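PDB 4WD2: aromatic-amino-acid transaminase TyrB from Burkholderia cenocepacia K56-2Valvano, which probably catalyses the pyridoxal-phosphate-dependent transfer of an amino group between aromatic amino acids and 2-oxo acids. Local coordinates for residues Gly163-Phe167 with Val195-Gln201. Numbering follows the deposited sequence.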
loop_
_atom_site.group_PDB
_atom_site.type_symbol
_atom_site.label_atom_id
_atom_site.label_comp_id
_atom_site.label_asym_id
_atom_site.label_seq_id
_atom_site.Cartn_x
_atom_site.Cartn_y
_atom_site.Cartn_z
ATOM N N GLY A 163 21.181 -6.663 30.071
ATOM C CA GLY A 163 21.118 -5.830 28.889
ATOM C C GLY A 163 21.379 -6.716 27.693
ATOM O O GLY A 163 21.660 -6.230 26.596
ATOM N N GLY A 164 21.282 -8.026 27.921
ATOM C CA GLY A 164 21.588 -9.018 26.908
ATOM C C GLY A 164 20.423 -9.929 26.573
ATOM O O GLY A 164 19.264 -9.510 26.576
ATOM N N LEU A 165 20.734 -11.184 26.279
ATOM C CA LEU A 165 19.738 -12.111 25.760
ATOM C C LEU A 165 19.468 -13.285 26.699
ATOM O O LEU A 165 20.396 -13.922 27.194
ATOM C CB LEU A 165 20.190 -12.638 24.398
ATOM C CG LEU A 165 19.283 -13.639 23.688
ATOM C CD1 LEU A 165 18.090 -12.932 23.069
ATOM C CD2 LEU A 165 20.086 -14.382 22.638
ATOM N N LYS A 166 18.191 -13.567 26.943
ATOM C CA LYS A 166 17.802 -14.759 27.688
ATOM C C LYS A 166 17.674 -15.930 26.735
ATOM O O LYS A 166 16.571 -16.418 26.503
ATOM C CB LYS A 166 16.472 -14.554 28.413
ATOM C CG LYS A 166 16.416 -13.368 29.337
ATOM C CD LYS A 166 14.985 -13.141 29.811
ATOM C CE LYS A 166 14.741 -13.721 31.186
ATOM N NZ LYS A 166 15.013 -12.717 32.253
ATOM N N PHE A 167 18.790 -16.386 26.177
ATOM C CA PHE A 167 18.700 -17.359 25.102
ATOM C C PHE A 167 18.150 -18.714 25.530
ATOM O O PHE A 167 17.390 -19.332 24.788
ATOM C CB PHE A 167 20.049 -17.577 24.437
ATOM C CG PHE A 167 19.980 -18.566 23.323
ATOM C CD1 PHE A 167 19.250 -18.276 22.177
ATOM C CD2 PHE A 167 20.590 -19.804 23.432
ATOM C CE1 PHE A 167 19.161 -19.198 21.149
ATOM C CE2 PHE A 167 20.502 -20.724 22.407
ATOM C CZ PHE A 167 19.791 -20.416 21.267
ATOM N N VAL A 195 19.610 -6.151 21.095
ATOM C CA VAL A 195 20.170 -7.444 21.484
ATOM C C VAL A 195 19.941 -8.472 20.367
ATOM O O VAL A 195 18.803 -8.741 19.985
ATOM C CB VAL A 195 19.564 -7.951 22.813
ATOM C CG1 VAL A 195 20.028 -9.372 23.111
ATOM C CG2 VAL A 195 19.937 -7.023 23.967
ATOM N N ASP A 196 21.030 -9.039 19.851
ATOM C CA ASP A 196 20.959 -10.016 18.758
ATOM C C ASP A 196 21.467 -11.399 19.161
ATOM O O ASP A 196 22.325 -11.527 20.031
ATOM C CB ASP A 196 21.769 -9.541 17.545
ATOM C CG ASP A 196 21.157 -8.336 16.854
ATOM O OD1 ASP A 196 20.013 -7.968 17.195
ATOM O OD2 ASP A 196 21.816 -7.769 15.952
ATOM N N LEU A 197 20.952 -12.431 18.501
ATOM C CA LEU A 197 21.525 -13.767 18.621
ATOM C C LEU A 197 22.858 -13.809 17.889
ATOM O O LEU A 197 23.038 -13.097 16.897
ATOM C CB LEU A 197 20.586 -14.826 18.037
ATOM C CG LEU A 197 19.423 -15.396 18.856
ATOM C CD1 LEU A 197 18.438 -14.304 19.272
ATOM C CD2 LEU A 197 18.717 -16.469 18.041
ATOM N N ASP A 198 23.791 -14.638 18.356
ATOM C CA ASP A 198 24.983 -14.914 17.554
ATOM C C ASP A 198 24.701 -16.119 16.652
ATOM O O ASP A 198 23.664 -16.763 16.775
ATOM C CB ASP A 198 26.232 -15.140 18.430
ATOM C CG ASP A 198 26.101 -16.322 19.383
ATOM O OD1 ASP A 198 25.743 -17.435 18.944
ATOM O OD2 ASP A 198 26.384 -16.139 20.586
ATOM N N GLU A 199 25.617 -16.408 15.736
ATOM C CA GLU A 199 25.396 -17.442 14.725
ATOM C C GLU A 199 25.308 -18.847 15.295
ATOM O O GLU A 199 24.714 -19.726 14.677
ATOM C CB GLU A 199 26.494 -17.378 13.670
ATOM C CG GLU A 199 26.416 -16.092 12.866
ATOM C CD GLU A 199 27.406 -16.038 11.728
ATOM O OE1 GLU A 199 28.247 -16.955 11.618
ATOM O OE2 GLU A 199 27.328 -15.073 10.940
ATOM N N GLY A 200 25.895 -19.055 16.470
ATOM C CA GLY A 200 25.768 -20.321 17.169
ATOM C C GLY A 200 24.377 -20.485 17.759
ATOM O O GLY A 200 23.763 -21.546 17.633
ATOM N N GLN A 201 23.875 -19.425 18.391
ATOM C CA GLN A 201 22.520 -19.421 18.935
ATOM C C GLN A 201 21.499 -19.581 17.809
ATOM O O GLN A 201 20.495 -20.284 17.957
ATOM C CB GLN A 201 22.273 -18.137 19.735
ATOM C CG GLN A 201 23.215 -17.986 20.940
ATOM C CD GLN A 201 23.062 -16.658 21.654
ATOM O OE1 GLN A 201 22.912 -15.621 21.018
ATOM N NE2 GLN A 201 23.095 -16.687 22.988
#
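Q201, whose side chain packs on F167, gives its backbone N-H to D198 OD1 at 2.8 Å (N to OD1), meeting that oxygen nearly along its C-O axis. The return bond runs from D198 N to Q201 OE1 at 3.0 Å. Here the donor is tilted 21° from the carbonyl plane. Together they make a capping box on the first turn of helix 199-211, and the bond from D198 N to OE1 fixes how the Q201 amide is turned: OE1 goes to the helix start, NE2 to F167. That side chain, extended beyond CG, runs antiparallel to the F167 side chain, the amide lying on the ring with 29° between the planes. NE2 sits 3.5 Å from F167 CB, while Q201 CB rests over one face of the ring in a CH-pi contact, 3.8 Å from the centroid. The phenyl reaches this far because its CG is anti to the backbone N (chi1 -180°). L197 CD2 also reaches F167 CE1, at 4.2 Å, coming in obliquely.

In the large domain of this class I/II aminotransferase, the contact joins the edge strand 164-165 of the central mixed sheet, with the start of helix 167-175, to the loop leading into helix 199-211. L165 points its side chain at that loop: CD2 touches L197 CD1 at 3.7 Å, and CB meets V195 CG1. The same CD2 lies 3.5 Å from Q201 OE1. V195 straddles the glycines, CG1 packing on G164 C and CG2 coming within 3.2 Å of G163 O, a carbonyl that also accepts from Q352 NE2. G163 and G164 form a G1 bulge opposite D159. Neighbouring D196 turns its carboxylate the other way, to the backbone N-H groups of C189 and H190 and a salt bridge with R353.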